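Halogenase PltM (PDB 6BZN) halogenates phenolic compounds as an FAD-dependent halogenase with unusual breadth in both substrate and halide. Local coordinates at residues A[50-56]-A[156-162]; A[22-28]-A[184-190]; A[191-197]-A[340-344]. All blocks are in the same frame, centred on the assembly; numbering follows the deposited sequence.

From the N terminus, the first strand (24-29) belongs to contact 2, the second (49-52) to contact 1. Contact 1 closes when the chain reaches 157-159 and lays it beside 49-52; contact 2 closes later, when 188-191 arrives on the other side of 24-29, so contact 1 is nested inside its loop. Together they line up four strands of one parallel sheet, and they touch: Glu157 OE1 lies 2.6 Å from Tyr24 OH. Contact 3 comes in series, opening as the chain leaves 188-191 and closing at helix 340-343, which follows the fifth strand, 336-338. It meets contact 2 where Ala192 packs on Ile28.

Contact 1 of 3, residues A[50-56]-A[156-162]; sequences LILDSAQ and AESRQNI
Parallel strand pairing joins Leu50, Ile51 and Leu52 to Glu157, Ser158 and Arg159 at one margin of the five-stranded sheet, where 157-159 is the outermost strand. Ile51, in the middle of the pairing, uses both its N and its O: the N gives a nearly straight bond (172°) to Glu157 O at 2.7 Å, and the O receives Arg159 N at 2.9 Å. Asp53 N continues the series to Arg159 O at 3.0 Å. Past the strands, Ile162 N bonds to Asp53 O and Asn161 N to Ala55 O, while a water donates to both Ser54 O and Ile162 O. There the amides of Gln56 and Asn161 stack, their planes 26° apart.

Leu50 has CG anti to the backbone N (chi1 178°), which lays CD1 alongside Glu157, 3.6 Å from its CG; the other branch, CD2, covers one face of the Arg159 guanidinium. Arg159 NE meets Glu157 OE2 at 3.0 Å in a salt bridge along the strand, and Tyr24 OH bonds to both residues.

Asp53, seen to bind FAD, comes right after strand 49-52, the usual place for a nucleotide-binding acid in Rossmann-type folds. OD1 accepts Ala55 N in an Asx turn, and OD2 is held by Arg59 and Ser31. Gripped at both oxygens, the carboxylate is probably set in position before the cofactor arrives.

Contact 2 of 3, residues A[22-28]-A[184-190]; sequences NQYDVII and VKAAFII. With CA (calcium ion), chain E.
Ile27 O takes Ile190 N at 2.8 Å, the bond nearly straight at 168°, and the same oxygen is approached by Ile189 CA at 3.2 Å. Toward the same strand Ile27 gives its N to Phe188 O at 3.0 Å. These bonds zip strand 26-28 to strand 188-190, whose directions differ by 21°.

Above one face of the sheet, Ile27 does most of the apolar work. CG1 stands anti to the carbonyl carbon (chi1 -72°), which carries CD1 back over Ala186, 3.7 Å from its CB, and to 3.8 Å from Val184 CG2. Its other branch, CG2, rests on Ile189 CD1. Cut back to an alanine here, the side chain loses CG1, CG2 and CD1, which would probably leave a gap facing Val184 and Ala186, and Ile189 CD1 without its contact from this strand. On the opposite face Val26 CG1 and Ile190 CD1 meet at 3.7 Å, next to helix 352-374.

Strand 24-29 leads into a glycine-rich turn and helix 33-44, the beta-alpha unit expected of a Rossmann-type FAD-binding domain; 24-29 is the middle strand of the five, with 188-191 beside it. Both segments turn a corner, at Asp25 and at Ala187. Ahead of Ala187, residues 184-186 belong to the three-stranded antiparallel sheet, yet Lys185 O accepts Tyr24 N and sits at the edge of the Tyr24 ring. At the corner Ala187 N makes a weak bond to Asp25 O.

The Asp25 side chain leaves the contact altogether and holds a calcium ion with both oxygens, OD1 at 2.6 Å and OD2 at 2.3 Å, beside a water ligand. OD2 also accepts Asn48 N.

Contact 3 of 3, residues A[191-197]-A[340-344]; sequences DAAAQGS and PQATG
The Asp191 carboxylate lies with one face on the methyl of Ala342, whose CB sits 3.8 Å from Asp191 CG. At its rim, OD1 accepts Ala193 N at 2.9 Å, nearly straight on to its C-O bond, closing an Asx turn that bends the chain away from the strand. OD2 receives a weak bond from Leu199 N. The second flat group, the Gln341 amide, has its NE2 3.9 Å from Ala194 CB; a bend at chi2 (-74°) turns the amide back beside the loop, while Gln341 CB touches Ala193 O at 3.5 Å.

No direct hydrogen bond spans the two segments. One water does the job instead, accepting from Ala342 N at 2.9 Å and donating to Asp191 O and Ala193 O. Packing is tight where Ser197 CB presses on Ala342 CB at 3.5 Å, just as Ser197 takes the N-cap position of helix 198-203.

Gly196 and Gln341 have both been seen to bind FAD, at different sites, so the contact joins two cofactor-binding pieces. Gln341 O also accepts from Tyr326 OH, another FAD-binding residue.

The loop thus carries the chain from strand 188-191 into helix 198-203, with the Asp191 backbone still bonded to Cys337 and Leu339, and passes over helix 340-343, which packs through Pro340 on helix 352-374 and through Pro340 and Thr343 on helix 383-406.

Contact 1 of 3, residues A[50-56]-A[156-162]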
loop_
_atom_site.group_PDB
_atom_site.type_symbol
_atom_site.label_atom_id
_atom_site.label_comp_id
_atom_site.label_asym_id
_atom_site.label_seq_id
_atom_site.Cartn_x
_atom_site.Cartn_y
_atom_site.Cartn_z
ATOM N N LEU A 50 8.663 -11.238 -21.020
ATOM C CA LEU A 50 7.499 -10.791 -21.768
ATOM C C LEU A 50 6.433 -10.344 -20.782
ATOM O O LEU A 50 5.985 -11.141 -19.933
ATOM C CB LEU A 50 6.927 -11.908 -22.632
ATOM C CG LEU A 50 5.663 -11.543 -23.428
ATOM C CD1 LEU A 50 5.923 -10.358 -24.360
ATOM C CD2 LEU A 50 5.167 -12.755 -24.201
ATOM N N ILE A 51 6.039 -9.077 -20.897
ATOM C CA ILE A 51 4.969 -8.518 -20.102
ATOM C C ILE A 51 3.696 -8.478 -20.941
ATOM O O ILE A 51 3.693 -7.897 -22.030
ATOM C CB ILE A 51 5.326 -7.098 -19.616
ATOM C CG1 ILE A 51 6.604 -7.138 -18.784
ATOM C CG2 ILE A 51 4.185 -6.492 -18.815
ATOM C CD1 ILE A 51 7.147 -5.771 -18.437
ATOM N N LEU A 52 2.627 -9.070 -20.422
ATOM C CA LEU A 52 1.321 -9.130 -21.098
ATOM C C LEU A 52 0.304 -8.353 -20.313
ATOM O O LEU A 52 0.249 -8.506 -19.110
ATOM C CB LEU A 52 0.842 -10.575 -21.161
ATOM C CG LEU A 52 1.724 -11.539 -21.937
ATOM C CD1 LEU A 52 1.163 -12.952 -21.825
ATOM C CD2 LEU A 52 1.872 -11.111 -23.396
ATOM N N ASP A 53 -0.509 -7.529 -20.973
ATOM C CA ASP A 53 -1.593 -6.824 -20.286
ATOM C C ASP A 53 -2.806 -6.713 -21.194
ATOM O O ASP A 53 -2.659 -6.375 -22.376
ATOM C CB ASP A 53 -1.147 -5.415 -19.871
ATOM C CG ASP A 53 -1.991 -4.834 -18.719
ATOM O OD1 ASP A 53 -3.190 -5.192 -18.580
ATOM O OD2 ASP A 53 -1.440 -4.018 -17.939
ATOM N N SER A 54 -3.988 -6.961 -20.636
ATOM C CA SER A 54 -5.239 -6.785 -21.382
ATOM C C SER A 54 -5.589 -5.309 -21.520
ATOM O O SER A 54 -6.308 -4.916 -22.441
ATOM C CB SER A 54 -6.398 -7.549 -20.738
ATOM O OG SER A 54 -6.618 -7.100 -19.415
ATOM N N ALA A 55 -5.084 -4.489 -20.601
ATOM C CA ALA A 55 -5.307 -3.051 -20.651
ATOM C C ALA A 55 -4.198 -2.391 -21.470
ATOM O O ALA A 55 -3.304 -3.067 -21.997
ATOM C CB ALA A 55 -5.336 -2.493 -19.238
ATOM N N GLN A 56 -4.266 -1.067 -21.575
ATOM C CA GLN A 56 -3.187 -0.300 -22.168
ATOM C C GLN A 56 -2.920 1.001 -21.427
ATOM O O GLN A 56 -3.785 1.521 -20.743
ATOM C CB GLN A 56 -3.441 -0.048 -23.655
ATOM C CG GLN A 56 -4.747 0.615 -24.032
ATOM C CD GLN A 56 -5.072 0.402 -25.510
ATOM O OE1 GLN A 56 -4.167 0.342 -26.357
ATOM N NE2 GLN A 56 -6.356 0.254 -25.822
ATOM N N ALA A 156 12.869 -5.735 -21.667
ATOM C CA ALA A 156 11.622 -6.468 -21.492
ATOM C C ALA A 156 10.718 -6.203 -22.699
ATOM O O ALA A 156 10.644 -5.068 -23.178
ATOM C CB ALA A 156 10.923 -6.056 -20.202
ATOM N N GLU A 157 10.094 -7.253 -23.228
ATOM C CA GLU A 157 9.070 -7.101 -24.262
ATOM C C GLU A 157 7.722 -6.909 -23.589
ATOM O O GLU A 157 7.477 -7.470 -22.524
ATOM C CB GLU A 157 9.038 -8.311 -25.196
ATOM C CG GLU A 157 8.036 -8.190 -26.343
ATOM C CD GLU A 157 7.981 -9.420 -27.244
ATOM O OE1 GLU A 157 9.002 -10.168 -27.301
ATOM O OE2 GLU A 157 6.905 -9.614 -27.888
ATOM N N SER A 158 6.863 -6.114 -24.222
ATOM C CA SER A 158 5.531 -5.806 -23.708
ATOM C C SER A 158 4.517 -5.907 -24.840
ATOM O O SER A 158 4.769 -5.387 -25.925
ATOM C CB SER A 158 5.496 -4.397 -23.139
ATOM O OG SER A 158 4.173 -4.005 -22.836
ATOM N N ARG A 159 3.405 -6.591 -24.581
ATOM C CA ARG A 159 2.245 -6.609 -25.470
ATOM C C ARG A 159 1.057 -6.146 -24.649
ATOM O O ARG A 159 0.690 -6.789 -23.649
ATOM C CB ARG A 159 1.984 -7.998 -26.039
ATOM C CG ARG A 159 3.180 -8.587 -26.750
ATOM C CD ARG A 159 2.852 -9.892 -27.458
ATOM N NE ARG A 159 4.071 -10.655 -27.720
ATOM C CZ ARG A 159 4.131 -11.825 -28.356
ATOM N NH1 ARG A 159 3.037 -12.403 -28.833
ATOM N NH2 ARG A 159 5.310 -12.417 -28.510
ATOM N N GLN A 160 0.487 -5.027 -25.093
ATOM C CA GLN A 160 -0.671 -4.378 -24.494
ATOM C C GLN A 160 -1.933 -4.752 -25.243
ATOM O O GLN A 160 -1.869 -5.227 -26.382
ATOM C CB GLN A 160 -0.513 -2.862 -24.607
ATOM C CG GLN A 160 0.764 -2.313 -24.010
ATOM C CD GLN A 160 0.553 -1.836 -22.597
ATOM O OE1 GLN A 160 0.056 -0.733 -22.391
ATOM N NE2 GLN A 160 0.913 -2.661 -21.617
ATOM N N ASN A 161 -3.079 -4.520 -24.607
ATOM C CA ASN A 161 -4.382 -4.733 -25.245
ATOM C C ASN A 161 -4.574 -6.152 -25.806
ATOM O O ASN A 161 -5.200 -6.334 -26.846
ATOM C CB ASN A 161 -4.595 -3.667 -26.340
ATOM C CG ASN A 161 -6.050 -3.474 -26.688
ATOM O OD1 ASN A 161 -6.928 -3.667 -25.851
ATOM N ND2 ASN A 161 -6.315 -3.076 -27.929
ATOM N N ILE A 162 -4.006 -7.148 -25.119
ATOM C CA ILE A 162 -4.079 -8.550 -25.570
ATOM C C ILE A 162 -5.165 -9.283 -24.810
ATOM O O ILE A 162 -5.711 -8.771 -23.840
ATOM C CB ILE A 162 -2.721 -9.319 -25.506
ATOM C CG1 ILE A 162 -2.051 -9.272 -24.126
ATOM C CG2 ILE A 162 -1.763 -8.788 -26.557
ATOM C CD1 ILE A 162 -2.749 -10.071 -23.046
HETATM O O HOH W 1 -7.878 -6.798 -24.173
#

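Contact 2 of 3, residues A[22-28]-A[184-190]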
loop_
_atom_site.group_PDB
_atom_site.type_symbol
_atom_site.label_atom_id
_atom_site.label_comp_id
_atom_site.label_asym_id
_atom_site.label_seq_id
_atom_site.Cartn_x
_atom_site.Cartn_y
_atom_site.Cartn_z
ATOM N N ASN A 22 10.822 -22.949 -25.224
ATOM C CA ASN A 22 10.638 -21.717 -24.386
ATOM C C ASN A 22 11.175 -20.492 -25.104
ATOM O O ASN A 22 12.390 -20.323 -25.182
ATOM C CB ASN A 22 11.359 -21.834 -23.021
ATOM C CG ASN A 22 10.564 -22.607 -21.970
ATOM O OD1 ASN A 22 9.435 -23.032 -22.200
ATOM N ND2 ASN A 22 11.162 -22.777 -20.789
ATOM N N GLN A 23 10.293 -19.635 -25.620
ATOM C CA GLN A 23 10.772 -18.368 -26.180
ATOM C C GLN A 23 11.148 -17.302 -25.138
ATOM O O GLN A 23 11.931 -16.434 -25.473
ATOM C CB GLN A 23 9.916 -17.782 -27.322
ATOM C CG GLN A 23 8.390 -17.851 -27.303
ATOM C CD GLN A 23 7.838 -17.368 -28.646
ATOM O OE1 GLN A 23 6.832 -17.879 -29.152
ATOM N NE2 GLN A 23 8.522 -16.397 -29.250
ATOM N N TYR A 24 10.643 -17.379 -23.900
ATOM C CA TYR A 24 11.052 -16.442 -22.837
ATOM C C TYR A 24 11.511 -17.172 -21.575
ATOM O O TYR A 24 11.259 -18.363 -21.410
ATOM C CB TYR A 24 9.919 -15.458 -22.499
ATOM C CG TYR A 24 9.462 -14.679 -23.696
ATOM C CD1 TYR A 24 10.065 -13.470 -24.044
ATOM C CD2 TYR A 24 8.458 -15.181 -24.518
ATOM C CE1 TYR A 24 9.665 -12.770 -25.171
ATOM C CE2 TYR A 24 8.051 -14.496 -25.647
ATOM C CZ TYR A 24 8.644 -13.291 -25.964
ATOM O OH TYR A 24 8.217 -12.623 -27.090
ATOM N N ASP A 25 12.211 -16.457 -20.698
ATOM C CA ASP A 25 12.497 -16.975 -19.354
ATOM C C ASP A 25 11.278 -16.808 -18.460
ATOM O O ASP A 25 10.859 -17.751 -17.799
ATOM C CB ASP A 25 13.700 -16.275 -18.729
ATOM C CG ASP A 25 14.992 -16.602 -19.450
ATOM O OD1 ASP A 25 15.431 -17.763 -19.359
ATOM O OD2 ASP A 25 15.530 -15.707 -20.128
ATOM N N VAL A 26 10.708 -15.600 -18.461
ATOM C CA VAL A 26 9.584 -15.251 -17.600
ATOM C C VAL A 26 8.498 -14.488 -18.370
ATOM O O VAL A 26 8.795 -13.577 -19.146
ATOM C CB VAL A 26 10.043 -14.394 -16.396
ATOM C CG1 VAL A 26 8.891 -14.140 -15.429
ATOM C CG2 VAL A 26 11.195 -15.062 -15.665
ATOM N N ILE A 27 7.248 -14.877 -18.145
ATOM C CA ILE A 27 6.085 -14.102 -18.554
ATOM C C ILE A 27 5.529 -13.410 -17.313
ATOM O O ILE A 27 5.421 -14.018 -16.230
ATOM C CB ILE A 27 5.027 -14.982 -19.246
ATOM C CG1 ILE A 27 5.537 -15.384 -20.630
ATOM C CG2 ILE A 27 3.702 -14.247 -19.404
ATOM C CD1 ILE A 27 4.837 -16.581 -21.237
ATOM N N ILE A 28 5.201 -12.130 -17.465
ATOM C CA ILE A 28 4.628 -11.322 -16.396
ATOM C C ILE A 28 3.260 -10.839 -16.863
ATOM O O ILE A 28 3.166 -10.213 -17.910
ATOM C CB ILE A 28 5.511 -10.111 -16.062
ATOM C CG1 ILE A 28 6.878 -10.581 -15.555
ATOM C CG2 ILE A 28 4.870 -9.248 -14.974
ATOM C CD1 ILE A 28 7.896 -9.479 -15.413
ATOM N N VAL A 184 2.805 -18.274 -26.551
ATOM C CA VAL A 184 4.137 -17.943 -26.041
ATOM C C VAL A 184 4.463 -18.870 -24.888
ATOM O O VAL A 184 3.565 -19.302 -24.174
ATOM C CB VAL A 184 4.269 -16.455 -25.648
ATOM C CG1 VAL A 184 4.181 -15.588 -26.903
ATOM C CG2 VAL A 184 3.222 -16.036 -24.623
ATOM N N LYS A 185 5.747 -19.179 -24.736
ATOM C CA LYS A 185 6.216 -20.151 -23.761
ATOM C C LYS A 185 7.288 -19.535 -22.867
ATOM O O LYS A 185 8.066 -18.681 -23.303
ATOM C CB LYS A 185 6.760 -21.404 -24.457
ATOM C CG LYS A 185 5.743 -22.152 -25.321
ATOM C CD LYS A 185 6.365 -23.364 -26.018
ATOM C CE LYS A 185 6.742 -24.453 -25.012
ATOM N NZ LYS A 185 6.941 -25.808 -25.618
ATOM N N ALA A 186 7.308 -19.953 -21.606
ATOM C CA ALA A 186 8.323 -19.507 -20.670
ATOM C C ALA A 186 8.622 -20.551 -19.607
ATOM O O ALA A 186 7.905 -21.559 -19.479
ATOM C CB ALA A 186 7.914 -18.198 -20.017
ATOM N N ALA A 187 9.692 -20.313 -18.864
ATOM C CA ALA A 187 10.024 -21.172 -17.733
ATOM C C ALA A 187 9.137 -20.905 -16.513
ATOM O O ALA A 187 8.976 -21.796 -15.671
ATOM C CB ALA A 187 11.487 -21.023 -17.357
ATOM N N PHE A 188 8.573 -19.699 -16.418
ATOM C CA PHE A 188 7.939 -19.228 -15.177
ATOM C C PHE A 188 6.972 -18.089 -15.492
ATOM O O PHE A 188 7.217 -17.299 -16.418
ATOM C CB PHE A 188 9.023 -18.713 -14.243
ATOM C CG PHE A 188 8.621 -18.599 -12.792
ATOM C CD1 PHE A 188 8.449 -19.731 -12.014
ATOM C CD2 PHE A 188 8.500 -17.353 -12.185
ATOM C CE1 PHE A 188 8.127 -19.638 -10.665
ATOM C CE2 PHE A 188 8.197 -17.244 -10.835
ATOM C CZ PHE A 188 8.004 -18.385 -10.072
ATOM N N ILE A 189 5.889 -18.008 -14.729
ATOM C CA ILE A 189 4.896 -16.936 -14.917
ATOM C C ILE A 189 4.667 -16.196 -13.594
ATOM O O ILE A 189 4.489 -16.813 -12.550
ATOM C CB ILE A 189 3.587 -17.449 -15.574
ATOM C CG1 ILE A 189 2.650 -16.283 -15.901
ATOM C CG2 ILE A 189 2.845 -18.488 -14.734
ATOM C CD1 ILE A 189 1.656 -16.611 -17.009
ATOM N N ILE A 190 4.726 -14.871 -13.653
ATOM C CA ILE A 190 4.474 -14.012 -12.493
ATOM C C ILE A 190 3.174 -13.262 -12.731
ATOM O O ILE A 190 3.034 -12.571 -13.735
ATOM C CB ILE A 190 5.626 -13.023 -12.266
ATOM C CG1 ILE A 190 6.893 -13.808 -11.953
ATOM C CG2 ILE A 190 5.316 -12.057 -11.118
ATOM C CD1 ILE A 190 8.156 -12.981 -11.986
HETATM CA CA CA E . 17.081 -17.044 -21.217
HETATM O O HOH W 2 15.209 -17.968 -22.280
#

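Contact 3 of 3, residues A[191-197]-A[340-344]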
loop_
_atom_site.group_PDB
_atom_site.type_symbol
_atom_site.label_atom_id
_atom_site.label_comp_id
_atom_site.label_asym_id
_atom_site.label_seq_id
_atom_site.Cartn_x
_atom_site.Cartn_y
_atom_site.Cartn_z
ATOM N N ASP A 191 2.226 -13.408 -11.812
ATOM C CA ASP A 191 0.982 -12.670 -11.884
ATOM C C ASP A 191 1.130 -11.352 -11.130
ATOM O O ASP A 191 1.075 -11.318 -9.887
ATOM C CB ASP A 191 -0.190 -13.461 -11.312
ATOM C CG ASP A 191 -1.540 -12.870 -11.697
ATOM O OD1 ASP A 191 -1.640 -11.643 -11.954
ATOM O OD2 ASP A 191 -2.514 -13.657 -11.765
ATOM N N ALA A 192 1.268 -10.276 -11.895
ATOM C CA ALA A 192 1.414 -8.926 -11.366
ATOM C C ALA A 192 0.132 -8.126 -11.574
ATOM O O ALA A 192 0.150 -6.898 -11.525
ATOM C CB ALA A 192 2.595 -8.236 -12.050
ATOM N N ALA A 193 -0.981 -8.812 -11.799
ATOM C CA ALA A 193 -2.279 -8.154 -11.948
ATOM C C ALA A 193 -2.901 -7.915 -10.552
ATOM O O ALA A 193 -2.286 -8.168 -9.539
ATOM C CB ALA A 193 -3.184 -9.002 -12.820
ATOM N N ALA A 194 -4.127 -7.428 -10.486
ATOM C CA ALA A 194 -4.703 -7.076 -9.178
ATOM C C ALA A 194 -5.856 -8.021 -8.861
ATOM O O ALA A 194 -5.624 -9.245 -8.805
ATOM C CB ALA A 194 -5.087 -5.600 -9.132
ATOM N N GLN A 195 -7.077 -7.498 -8.676
ATOM C CA GLN A 195 -8.225 -8.354 -8.395
ATOM C C GLN A 195 -8.561 -9.253 -9.598
ATOM O O GLN A 195 -9.160 -10.309 -9.407
ATOM C CB GLN A 195 -9.468 -7.562 -7.921
ATOM C CG GLN A 195 -10.362 -8.408 -7.008
ATOM C CD GLN A 195 -11.592 -7.693 -6.463
ATOM O OE1 GLN A 195 -11.486 -6.736 -5.688
ATOM N NE2 GLN A 195 -12.773 -8.186 -6.833
ATOM N N GLY A 196 -8.139 -8.853 -10.809
ATOM C CA GLY A 196 -8.304 -9.671 -12.022
ATOM C C GLY A 196 -7.225 -10.710 -12.321
ATOM O O GLY A 196 -7.116 -11.177 -13.449
ATOM N N SER A 197 -6.432 -11.080 -11.320
ATOM C CA SER A 197 -5.433 -12.155 -11.447
ATOM C C SER A 197 -6.013 -13.423 -12.130
ATOM O O SER A 197 -6.797 -14.144 -11.510
ATOM C CB SER A 197 -4.896 -12.504 -10.056
ATOM O OG SER A 197 -4.195 -13.739 -10.044
ATOM N N PRO A 340 1.782 -9.676 -4.617
ATOM C CA PRO A 340 0.797 -9.422 -3.550
ATOM C C PRO A 340 -0.598 -9.003 -3.963
ATOM O O PRO A 340 -1.544 -9.567 -3.433
ATOM C CB PRO A 340 1.474 -8.347 -2.710
ATOM C CG PRO A 340 2.908 -8.742 -2.805
ATOM C CD PRO A 340 3.094 -9.117 -4.253
ATOM N N GLN A 341 -0.761 -8.080 -4.907
ATOM C CA GLN A 341 -2.125 -7.701 -5.334
ATOM C C GLN A 341 -2.954 -8.876 -5.866
ATOM O O GLN A 341 -4.172 -8.931 -5.646
ATOM C CB GLN A 341 -2.104 -6.609 -6.403
ATOM C CG GLN A 341 -1.687 -5.247 -5.916
ATOM C CD GLN A 341 -2.760 -4.542 -5.086
ATOM O OE1 GLN A 341 -2.515 -4.184 -3.933
ATOM N NE2 GLN A 341 -3.936 -4.306 -5.682
ATOM N N ALA A 342 -2.297 -9.792 -6.574
ATOM C CA ALA A 342 -2.948 -11.000 -7.055
ATOM C C ALA A 342 -3.254 -12.003 -5.924
ATOM O O ALA A 342 -4.086 -12.883 -6.107
ATOM C CB ALA A 342 -2.101 -11.653 -8.130
ATOM N N THR A 343 -2.569 -11.873 -4.786
ATOM C CA THR A 343 -2.669 -12.799 -3.655
ATOM C C THR A 343 -3.661 -12.357 -2.606
ATOM O O THR A 343 -4.505 -13.146 -2.154
ATOM C CB THR A 343 -1.289 -12.924 -2.959
ATOM O OG1 THR A 343 -0.321 -13.328 -3.927
ATOM C CG2 THR A 343 -1.311 -13.936 -1.853
ATOM N N GLY A 344 -3.535 -11.103 -2.181
ATOM C CA GLY A 344 -4.378 -10.590 -1.128
ATOM C C GLY A 344 -4.400 -9.085 -1.066
ATOM O O GLY A 344 -3.423 -8.437 -1.430
HETATM O O HOH W 3 -0.199 -8.966 -8.344
#